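Local coordinates for putative branched-chain amino acid ABC transporter, periplasmic branched-chain amino acid-binding protein (Pseudomonas protegens Pf-5, PDB 4RU0) that probably binds branched-chain amino acids or related small solutes in the periplasm and delivers them to an ABC transporter for uptake, at residues A[192-195]-A[196-199]; A[420-423]-A[424-427]. All coordinates share one frame; numbering follows the deposited sequence.

Contact 1: A[192-195]-A[196-199]. With P3G (3,6,9,12,15-pentaoxaheptadecane), chain C.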
# COMPACT_ATOMS: atom_id res chain seq x y z
N TYR A 192 3.14 5.63 12.17
CA TYR A 192 3.56 4.65 11.17
C TYR A 192 4.48 3.58 11.75
O TYR A 192 4.32 2.40 11.45
CB TYR A 192 4.25 5.35 9.99
CG TYR A 192 5.23 4.48 9.25
CD1 TYR A 192 4.80 3.53 8.33
CD2 TYR A 192 6.60 4.64 9.44
CE1 TYR A 192 5.71 2.74 7.64
CE2 TYR A 192 7.51 3.86 8.75
CZ TYR A 192 7.06 2.92 7.86
OH TYR A 192 7.97 2.15 7.18
N GLY A 193 5.43 3.99 12.58
CA GLY A 193 6.41 3.05 13.11
C GLY A 193 5.89 2.25 14.29
O GLY A 193 6.30 1.11 14.51
N ARG A 194 4.98 2.85 15.05
CA ARG A 194 4.43 2.21 16.24
C ARG A 194 3.28 1.24 15.93
O ARG A 194 2.86 0.48 16.80
CB ARG A 194 3.95 3.28 17.23
CG ARG A 194 5.06 4.16 17.81
CD ARG A 194 4.46 5.24 18.70
NE ARG A 194 5.44 6.23 19.12
CZ ARG A 194 5.30 7.02 20.19
NH1 ARG A 194 4.22 6.93 20.96
NH2 ARG A 194 6.26 7.89 20.49
N GLU A 195 2.78 1.26 14.69
CA GLU A 195 1.60 0.47 14.33
C GLU A 195 1.81 -1.02 14.53
O GLU A 195 0.87 -1.74 14.86
CB GLU A 195 1.18 0.71 12.87
CG GLU A 195 0.12 1.78 12.67
CD GLU A 195 -1.11 1.58 13.56
OE1 GLU A 195 -1.93 0.68 13.28
OE2 GLU A 195 -1.25 2.33 14.55
N THR A 196 3.05 -1.49 14.33
CA THR A 196 3.32 -2.92 14.39
C THR A 196 3.62 -3.41 15.80
O THR A 196 3.90 -4.59 15.99
CB THR A 196 4.49 -3.32 13.46
OG1 THR A 196 5.58 -2.40 13.64
CG2 THR A 196 4.05 -3.32 12.01
N LEU A 197 3.56 -2.52 16.79
CA LEU A 197 3.82 -2.91 18.18
C LEU A 197 2.85 -3.97 18.67
O LEU A 197 3.26 -5.01 19.19
CB LEU A 197 3.76 -1.69 19.10
CG LEU A 197 4.97 -0.75 19.00
CD1 LEU A 197 4.71 0.54 19.77
CD2 LEU A 197 6.24 -1.44 19.50
N GLY A 198 1.55 -3.71 18.51
CA GLY A 198 0.53 -4.66 18.87
C GLY A 198 0.69 -6.05 18.26
O GLY A 198 0.86 -7.03 18.99
N PRO A 199 0.63 -6.14 16.92
CA PRO A 199 0.67 -7.46 16.28
C PRO A 199 1.97 -8.22 16.54
O PRO A 199 1.93 -9.44 16.71
CB PRO A 199 0.51 -7.13 14.79
CG PRO A 199 0.88 -5.71 14.65
CD PRO A 199 0.50 -5.04 15.94
O3 P3G C . 2.59 7.81 -2.22
C7 P3G C . 1.69 7.24 -1.28
C8 P3G C . 1.71 8.08 -0.01
O4 P3G C . 1.33 7.25 1.08
C9 P3G C . 2.08 7.55 2.24
C10 P3G C . 2.48 6.24 2.88
O5 P3G C . 2.58 6.41 4.28
C11 P3G C . 3.80 5.91 4.78
C12 P3G C . 3.99 6.40 6.21
O6 P3G C . 5.26 6.99 6.34
C13 P3G C . 5.37 7.76 7.52
C14 P3G C . 5.21 9.21 7.17
O7 P3G C . 4.96 9.95 8.36
O HOH W 1 6.88 -1.68 15.80
O HOH W 2 0.07 -1.48 17.40

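Contact 2: A[420-423]-A[424-427]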
# COMPACT_ATOMS: atom_id res chain seq x y z
N LEU A 420 -5.79 -14.69 13.11
CA LEU A 420 -5.07 -14.57 14.37
C LEU A 420 -5.05 -13.14 14.89
O LEU A 420 -5.16 -12.91 16.10
CB LEU A 420 -3.64 -15.09 14.19
CG LEU A 420 -2.70 -15.00 15.39
CD1 LEU A 420 -3.30 -15.73 16.58
CD2 LEU A 420 -1.35 -15.58 15.02
N LEU A 421 -4.93 -12.17 13.98
CA LEU A 421 -4.83 -10.76 14.35
C LEU A 421 -6.19 -10.08 14.56
O LEU A 421 -6.26 -9.01 15.16
CB LEU A 421 -4.07 -9.99 13.28
CG LEU A 421 -2.65 -10.42 12.97
CD1 LEU A 421 -2.17 -9.71 11.71
CD2 LEU A 421 -1.74 -10.10 14.15
N ARG A 422 -7.25 -10.70 14.04
CA ARG A 422 -8.58 -10.09 14.03
C ARG A 422 -9.07 -9.57 15.40
O ARG A 422 -9.74 -8.53 15.44
CB ARG A 422 -9.59 -11.08 13.46
CG ARG A 422 -10.99 -10.49 13.25
CD ARG A 422 -11.01 -9.48 12.11
NE ARG A 422 -12.17 -8.60 12.20
CZ ARG A 422 -12.64 -7.83 11.22
NH1 ARG A 422 -12.05 -7.84 10.02
NH2 ARG A 422 -13.70 -7.07 11.42
N PRO A 423 -8.77 -10.27 16.51
CA PRO A 423 -9.23 -9.69 17.78
C PRO A 423 -8.62 -8.32 18.09
O PRO A 423 -9.29 -7.49 18.70
CB PRO A 423 -8.78 -10.73 18.81
CG PRO A 423 -8.82 -12.01 18.06
CD PRO A 423 -8.32 -11.66 16.69
N LEU A 424 -7.38 -8.08 17.67
CA LEU A 424 -6.76 -6.77 17.85
C LEU A 424 -7.49 -5.72 17.05
O LEU A 424 -7.70 -4.59 17.51
CB LEU A 424 -5.29 -6.81 17.44
CG LEU A 424 -4.36 -7.62 18.33
CD1 LEU A 424 -2.92 -7.48 17.85
CD2 LEU A 424 -4.50 -7.16 19.77
N ILE A 425 -7.87 -6.08 15.83
CA ILE A 425 -8.61 -5.18 14.97
C ILE A 425 -10.00 -4.90 15.54
O ILE A 425 -10.39 -3.73 15.67
CB ILE A 425 -8.72 -5.74 13.55
CG1 ILE A 425 -7.37 -5.62 12.85
CG2 ILE A 425 -9.84 -5.03 12.77
CD1 ILE A 425 -7.41 -5.92 11.38
N ASP A 426 -10.74 -5.95 15.89
CA ASP A 426 -12.07 -5.79 16.47
C ASP A 426 -12.02 -4.87 17.69
O ASP A 426 -12.85 -3.97 17.84
CB ASP A 426 -12.66 -7.14 16.86
CG ASP A 426 -13.11 -7.96 15.66
OD1 ASP A 426 -13.36 -7.37 14.59
OD2 ASP A 426 -13.22 -9.20 15.79
N GLU A 427 -11.03 -5.09 18.55
CA GLU A 427 -10.86 -4.28 19.75
C GLU A 427 -10.63 -2.81 19.42
O GLU A 427 -11.28 -1.92 19.97
CB GLU A 427 -9.69 -4.79 20.59
CG GLU A 427 -9.36 -3.90 21.78
CD GLU A 427 -7.87 -3.78 22.04
OE1 GLU A 427 -7.22 -4.82 22.28
OE2 GLU A 427 -7.35 -2.65 22.00

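Contact 1: A[192-195]-A[196-199]
A type I beta turn from R194 to L197 joins the short helix 191-194 to helix 197-207, and R194 and L197 meet across it through backbone and side chain alike. L197 N donates to R194 O at 3.1 Å, closing the turn. The two side chains lie side by side, pointing the same way, with L197 CD1 3.8 Å from R194 CB; the first methylenes of R194 suit this, while its NE forms a salt bridge with D189. Two waters complete the corner. One donates to G193 O and accepts a bond, its oxygen 2.6 Å from T196 OG1, which chi1 of 46° places between the backbone N and the carbonyl carbon. The other accepts from G198 N and donates to E195 O, 2.7 Å away, the carbonyl against which P199 CD packs. P199 suits the first turn of a helix, where a missing N-H costs little. E195 turns its carboxylate to T139. In helix 191-194, two residues before the turn, Y192 lays one ring face beneath the ether oxygen P3G O6, offset toward the rim, and its CB lies 3.6 Å from P3G C13. Its OH bonds to T242 O, and R241 makes a cation-pi contact with the ring. With ring and hydroxyl cut back to an alanine, T242 O would probably lose its hydroxyl partner, R241 its cation-pi partner and the polyether one of its aromatic surfaces. With Y41, W243 and W269, Y192 forms the aromatic pocket that holds the polyether, probably where this periplasmic binding protein takes up its solute.

Contact 2: A[420-423]-A[424-427]
The backbone of helix 418-435 kinks at P423, whose nitrogen has no hydrogen to give the preceding turn, and the regular i to i+4 bonds resume after it, D426 N to R422 O at 2.8 Å and almost straight (179°), E427 N to P423 O at 3.0 Å. Within this proline-kinked alpha helix L421 O receives weak bonds from both L424 N and I425 N. R422 and D426, one turn apart, form an i to i+4 salt bridge, a pairing that suits two opposite charges on a partly exposed helix face. R422 CG is anti to the backbone N (chi1 -173°) and the chain bends at chi2, which carries the guanidinium forward along the helix, toward its C-terminal end, to D426; NH2 adds a weak bond to D426 OD1, and NH1 is held by R389 O. I425 CG2 covers one guanidinium face, 4.2 Å above its centre. L421, buried, and L424, partly exposed, put hydrocarbon against helices 157-172 and 197-207. The guanidinium and carboxylate planes stand 66° apart, and R422 NE meets D426 OD1 at 2.9 Å from above the carboxylate plane.

Contacts 1 and 2 are neighbours in space, their centres about 14 Å apart, although more than two hundred residues separate them in sequence. They touch where helix 418-435 lies against the start of helix 197-207: L421 CD2 is 3.8 Å from P199 CB, and L424 CD1 packs on the backbone of G198. Both also rest on Y158 of helix 157-172. Each is partly buried, but contact 1 is a water-bridged corner between two helices whose buried Y192 reaches the ligand pocket, whereas contact 2 lies within one helix and pairs a salt bridge on a partly exposed face with leucines packed on neighbouring helices. Each includes a proline, the first at a helix start, the second at a kink.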